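FACT complex subunit (PDB 4KHB) forms, through this Spt16 dimerisation domain, a heterodimer with Pob3 within FACT, an essential histone H2A-H2B chaperone that probably reorganises nucleosomes. Local coordinates at the interface of chains A and B. Sequence-based numbering; all coordinates share one arbitrary frame. Chains: chain A, Uncharacterized protein SPT16D; chain B, Uncharacterized protein POB3N.

Contact 1: the interface of chains A and B. Residues chain A 65, 97-99; chain B 154, 177-179.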
loop_
_atom_site.group_PDB
_atom_site.type_symbol
_atom_site.label_atom_id
_atom_site.label_comp_id
_atom_site.label_asym_id
_atom_site.label_seq_id
_atom_site.Cartn_x
_atom_site.Cartn_y
_atom_site.Cartn_z
ATOM N N PHE A 65 8.997 -6.699 16.596
ATOM C CA PHE A 65 8.514 -7.169 15.303
ATOM C C PHE A 65 7.150 -7.841 15.379
ATOM O O PHE A 65 6.894 -8.668 16.256
ATOM C CB PHE A 65 9.532 -8.123 14.668
ATOM C CG PHE A 65 10.802 -7.452 14.227
ATOM C CD1 PHE A 65 11.831 -7.206 15.126
ATOM C CD2 PHE A 65 10.970 -7.079 12.902
ATOM C CE1 PHE A 65 13.002 -6.589 14.708
ATOM C CE2 PHE A 65 12.135 -6.466 12.479
ATOM C CZ PHE A 65 13.153 -6.220 13.384
ATOM N N THR A 97 5.766 -8.535 7.542
ATOM C CA THR A 97 6.383 -8.199 8.821
ATOM C C THR A 97 6.582 -6.694 8.987
ATOM O O THR A 97 7.078 -6.016 8.083
ATOM C CB THR A 97 7.739 -8.932 9.003
ATOM O OG1 THR A 97 7.515 -10.343 9.134
ATOM C CG2 THR A 97 8.475 -8.430 10.239
ATOM N N PHE A 98 6.172 -6.177 10.139
ATOM C CA PHE A 98 6.411 -4.782 10.483
ATOM C C PHE A 98 7.384 -4.707 11.648
ATOM O O PHE A 98 7.547 -5.678 12.395
ATOM C CB PHE A 98 5.114 -4.067 10.872
ATOM C CG PHE A 98 4.134 -3.904 9.748
ATOM C CD1 PHE A 98 3.161 -4.861 9.506
ATOM C CD2 PHE A 98 4.171 -2.769 8.948
ATOM C CE1 PHE A 98 2.252 -4.697 8.475
ATOM C CE2 PHE A 98 3.267 -2.599 7.915
ATOM C CZ PHE A 98 2.305 -3.565 7.678
ATOM N N ARG A 99 8.032 -3.557 11.797
ATOM C CA ARG A 99 8.900 -3.319 12.941
ATOM C C ARG A 99 8.567 -1.977 13.583
ATOM O O ARG A 99 8.191 -1.023 12.894
ATOM C CB ARG A 99 10.383 -3.390 12.551
ATOM C CG ARG A 99 10.905 -2.153 11.841
ATOM C CD ARG A 99 12.420 -2.173 11.736
ATOM N NE ARG A 99 12.944 -0.855 11.392
ATOM C CZ ARG A 99 14.237 -0.564 11.307
ATOM N NH1 ARG A 99 15.149 -1.497 11.538
ATOM N NH2 ARG A 99 14.618 0.666 10.997
ATOM N N PRO B 154 14.164 -0.481 5.779
ATOM C CA PRO B 154 13.654 0.758 6.370
ATOM C C PRO B 154 14.713 1.437 7.228
ATOM O O PRO B 154 14.652 2.649 7.439
ATOM C CB PRO B 154 12.490 0.271 7.236
ATOM C CG PRO B 154 12.870 -1.124 7.611
ATOM C CD PRO B 154 13.555 -1.676 6.393
ATOM N N GLN B 177 6.914 0.230 10.369
ATOM C CA GLN B 177 7.747 0.104 9.183
ATOM C C GLN B 177 7.632 -1.275 8.555
ATOM O O GLN B 177 7.807 -2.294 9.229
ATOM C CB GLN B 177 9.208 0.406 9.534
ATOM C CG GLN B 177 9.420 1.795 10.135
ATOM C CD GLN B 177 10.870 2.071 10.470
ATOM O OE1 GLN B 177 11.682 1.151 10.574
ATOM N NE2 GLN B 177 11.205 3.343 10.638
ATOM N N LEU B 178 7.362 -1.301 7.254
ATOM C CA LEU B 178 7.235 -2.561 6.533
ATOM C C LEU B 178 8.613 -3.187 6.355
ATOM O O LEU B 178 9.549 -2.531 5.884
ATOM C CB LEU B 178 6.552 -2.348 5.179
ATOM C CG LEU B 178 6.238 -3.610 4.374
ATOM C CD1 LEU B 178 5.331 -4.527 5.173
ATOM C CD2 LEU B 178 5.579 -3.249 3.050
ATOM N N VAL B 179 8.730 -4.454 6.735
ATOM C CA VAL B 179 10.011 -5.143 6.727
ATOM C C VAL B 179 10.089 -6.163 5.597
ATOM O O VAL B 179 11.103 -6.258 4.900
ATOM C CB VAL B 179 10.258 -5.851 8.080
ATOM C CG1 VAL B 179 11.526 -6.671 8.032
ATOM C CG2 VAL B 179 10.335 -4.838 9.205
#

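Contact 2: the interface of chains A and B. Residues chain A 9, 51, 85, 90-92; chain B 109-110.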
loop_
_atom_site.group_PDB
_atom_site.type_symbol
_atom_site.label_atom_id
_atom_site.label_comp_id
_atom_site.label_asym_id
_atom_site.label_seq_id
_atom_site.Cartn_x
_atom_site.Cartn_y
_atom_site.Cartn_z
ATOM N N PHE A 9 -16.931 -13.479 2.607
ATOM C CA PHE A 9 -16.849 -12.388 3.569
ATOM C C PHE A 9 -16.360 -11.133 2.859
ATOM O O PHE A 9 -15.914 -11.195 1.711
ATOM C CB PHE A 9 -15.939 -12.745 4.747
ATOM C CG PHE A 9 -14.578 -13.224 4.344
ATOM C CD1 PHE A 9 -13.546 -12.324 4.117
ATOM C CD2 PHE A 9 -14.322 -14.580 4.219
ATOM C CE1 PHE A 9 -12.287 -12.769 3.756
ATOM C CE2 PHE A 9 -13.069 -15.032 3.860
ATOM C CZ PHE A 9 -12.048 -14.124 3.629
ATOM N N THR A 51 -8.930 -14.497 6.884
ATOM C CA THR A 51 -7.827 -14.633 5.948
ATOM C C THR A 51 -6.531 -14.897 6.723
ATOM O O THR A 51 -5.527 -15.343 6.158
ATOM C CB THR A 51 -7.734 -13.362 5.059
ATOM O OG1 THR A 51 -7.677 -13.732 3.676
ATOM C CG2 THR A 51 -6.521 -12.526 5.402
ATOM N N PHE A 85 -11.693 -21.319 -2.759
ATOM C CA PHE A 85 -11.597 -19.938 -3.228
ATOM C C PHE A 85 -12.128 -19.800 -4.651
ATOM O O PHE A 85 -12.275 -18.686 -5.164
ATOM C CB PHE A 85 -10.145 -19.458 -3.173
ATOM C CG PHE A 85 -9.495 -19.636 -1.828
ATOM C CD1 PHE A 85 -8.792 -20.793 -1.538
ATOM C CD2 PHE A 85 -9.585 -18.649 -0.855
ATOM C CE1 PHE A 85 -8.191 -20.971 -0.308
ATOM C CE2 PHE A 85 -8.983 -18.821 0.383
ATOM C CZ PHE A 85 -8.286 -19.984 0.655
ATOM N N ALA A 90 -4.771 -19.004 -8.090
ATOM C CA ALA A 90 -4.667 -17.765 -7.325
ATOM C C ALA A 90 -3.317 -17.597 -6.638
ATOM O O ALA A 90 -2.742 -18.555 -6.118
ATOM C CB ALA A 90 -5.788 -17.678 -6.305
ATOM N N HIS A 91 -2.821 -16.366 -6.634
ATOM C CA HIS A 91 -1.651 -16.020 -5.844
ATOM C C HIS A 91 -2.146 -15.586 -4.472
ATOM O O HIS A 91 -3.236 -15.025 -4.356
ATOM C CB HIS A 91 -0.869 -14.887 -6.515
ATOM C CG HIS A 91 -0.453 -15.182 -7.924
ATOM N ND1 HIS A 91 0.223 -14.269 -8.706
ATOM C CD2 HIS A 91 -0.601 -16.291 -8.689
ATOM C CE1 HIS A 91 0.462 -14.798 -9.893
ATOM N NE2 HIS A 91 -0.027 -16.024 -9.908
ATOM N N PHE A 92 -1.355 -15.832 -3.433
ATOM C CA PHE A 92 -1.755 -15.472 -2.076
ATOM C C PHE A 92 -0.705 -14.585 -1.418
ATOM O O PHE A 92 0.489 -14.709 -1.707
ATOM C CB PHE A 92 -1.955 -16.733 -1.222
ATOM C CG PHE A 92 -3.251 -17.458 -1.480
ATOM C CD1 PHE A 92 -3.431 -18.220 -2.629
ATOM C CD2 PHE A 92 -4.280 -17.399 -0.548
ATOM C CE1 PHE A 92 -4.628 -18.893 -2.851
ATOM C CE2 PHE A 92 -5.473 -18.071 -0.761
ATOM C CZ PHE A 92 -5.647 -18.817 -1.914
ATOM N N ASN B 109 -6.917 -11.928 0.609
ATOM C CA ASN B 109 -5.475 -12.111 0.463
ATOM C C ASN B 109 -5.120 -13.011 -0.717
ATOM O O ASN B 109 -3.989 -13.496 -0.817
ATOM C CB ASN B 109 -4.855 -12.660 1.752
ATOM C CG ASN B 109 -5.219 -14.115 2.001
ATOM O OD1 ASN B 109 -6.367 -14.521 1.811
ATOM N ND2 ASN B 109 -4.242 -14.906 2.427
ATOM N N TRP B 110 -6.087 -13.236 -1.605
ATOM C CA TRP B 110 -5.824 -14.019 -2.812
ATOM C C TRP B 110 -6.197 -13.275 -4.091
ATOM O O TRP B 110 -7.139 -12.476 -4.108
ATOM C CB TRP B 110 -6.508 -15.392 -2.759
ATOM C CG TRP B 110 -8.006 -15.371 -2.818
ATOM C CD1 TRP B 110 -8.784 -15.532 -3.929
ATOM C CD2 TRP B 110 -8.913 -15.225 -1.719
ATOM N NE1 TRP B 110 -10.115 -15.474 -3.592
ATOM C CE2 TRP B 110 -10.221 -15.287 -2.228
ATOM C CE3 TRP B 110 -8.743 -15.037 -0.339
ATOM C CZ2 TRP B 110 -11.355 -15.172 -1.427
ATOM C CZ3 TRP B 110 -9.867 -14.921 0.460
ATOM C CH2 TRP B 110 -11.154 -14.986 -0.084
HETATM O O HOH W 1 -12.327 -16.199 -5.248
#

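Contact 1: the interface of chains A and B
A:Arg99 and B:Gln177 meet through both backbone and side chain where strand A:91-100 of the PH-like Spt16D domain pairs antiparallel with strand B:177-184 of Pob3N. The backbone N of A:Arg99 donates to O of B:Gln177 (2.9 Å), and N of B:Gln177 donates back to O of A:Arg99 (3.1 Å). Two residues along each strand, N of B:Val179 donates to O of A:Thr97 at 2.6 Å.

Side-chain contacts probably reinforce the register. The guanidinium NE of A:Arg99 gives its hydrogen to the amide oxygen OE1 of B:Gln177 at 2.5 Å, fairly straight (159° at H) and approaching almost in line with the amide carbonyl. A weaker bond from NH2 reaches the same oxygen. Glutamine suits this place because its long stem brings a flat amide nearly into the guanidinium plane, while the arginine's aliphatic stem packs on the partner. In A:Arg99, CG sits between the backbone N and the carbonyl carbon (chi1 78°), and the extended chain beyond carries NE across the strand boundary to the amide. CG of B:Pro154 lies over one guanidinium face, toward its rim.

B:Val179, a branched residue at home in a strand, wedges between neighbours: its CG2 touches CB of A:Arg99 (3.6 Å), while its CB faces the methyl CG2 of A:Thr97 (3.8 Å). CE2 of A:Phe65, on strand A:63-70, comes within 4.1 Å of CG2 of B:Val179, the two side chains crossing at about a right angle. B:Leu178 turns the opposite way, setting methyl CD1 over the rim of one face of the A:Phe98 ring, 3.9 Å from CE2.

Contact 2: the interface of chains A and B
B:Trp110 packs against A:Phe85, A:Phe92 and A:Phe9, forming an aromatic cluster at a PH-like domain interface that joins Spt16D to Pob3N. In the aromatic contacts, the edge of A:Phe85 points at the indole face: CD2 stands over its centre, 3.6 Å from CD2 of B:Trp110, with the planes 62° apart. A:Phe85 is poorly ordered, so its exact pose deserves caution. A:Phe9 and B:Trp110 reach toward each other from opposite directions, CZ of A:Phe9 meeting the indole edge at its six-membered-ring end, 3.9 Å from CH2 of B:Trp110. The broad indole suits this place because it can offer a face to one phenylalanine and an edge to another.

The CH-pi contact uses CB of B:Trp110, which rests over one face of A:Phe92, 3.6 Å from the ring centroid and displaced toward the rim. CG of B:Trp110 stands between the backbone N and the carbonyl carbon (chi1 68°), which turns the indole toward A:Phe85. Within chain A, CZ of A:Phe92 lies over the centre of one A:Phe85 face as modelled, so the two phenylalanines also pack on each other.

The polar contacts run through a water and through B:Asn109. NE1 of B:Trp110 and water 1 are hydrogen-bonded (2.9 Å, 164° at H), and the water lies 2.5 Å from O of A:Phe85, a short leg of uncertain detail. The hydroxyl OG1 of A:Thr51 approaches the amide oxygen OD1 of B:Asn109 so closely that the detail of this contact is doubtful. More reliably, methyl CG2 of A:Thr51 lies 4.0 Å from CG of B:Asn109, and the amide ND2 sits at the edge of the A:Phe92 ring.

Within the fold, A:Phe92 lies near the start of strand A:91-100 and forms an antiparallel bridge with B:Trp110, while A:Thr51 belongs to the short 3-10 helix 49-51.

Contact 1 and contact 2 have centres about 22 Å apart, yet both draw on strand A:91-100: contact 2 near its beginning and contact 1 near its end. Chain B supplies strand B:177-184, with B:Pro154 beside it, for contact 1 and the one-residue strand at B:Trp110 for contact 2, each strand antiparallel to that of chain A. This strand thus appears to serve as a shared spine of the heterodimer, engaged by Pob3N near both ends. Gripped at two separated points, the strand probably sets the relative orientation of the two subunits.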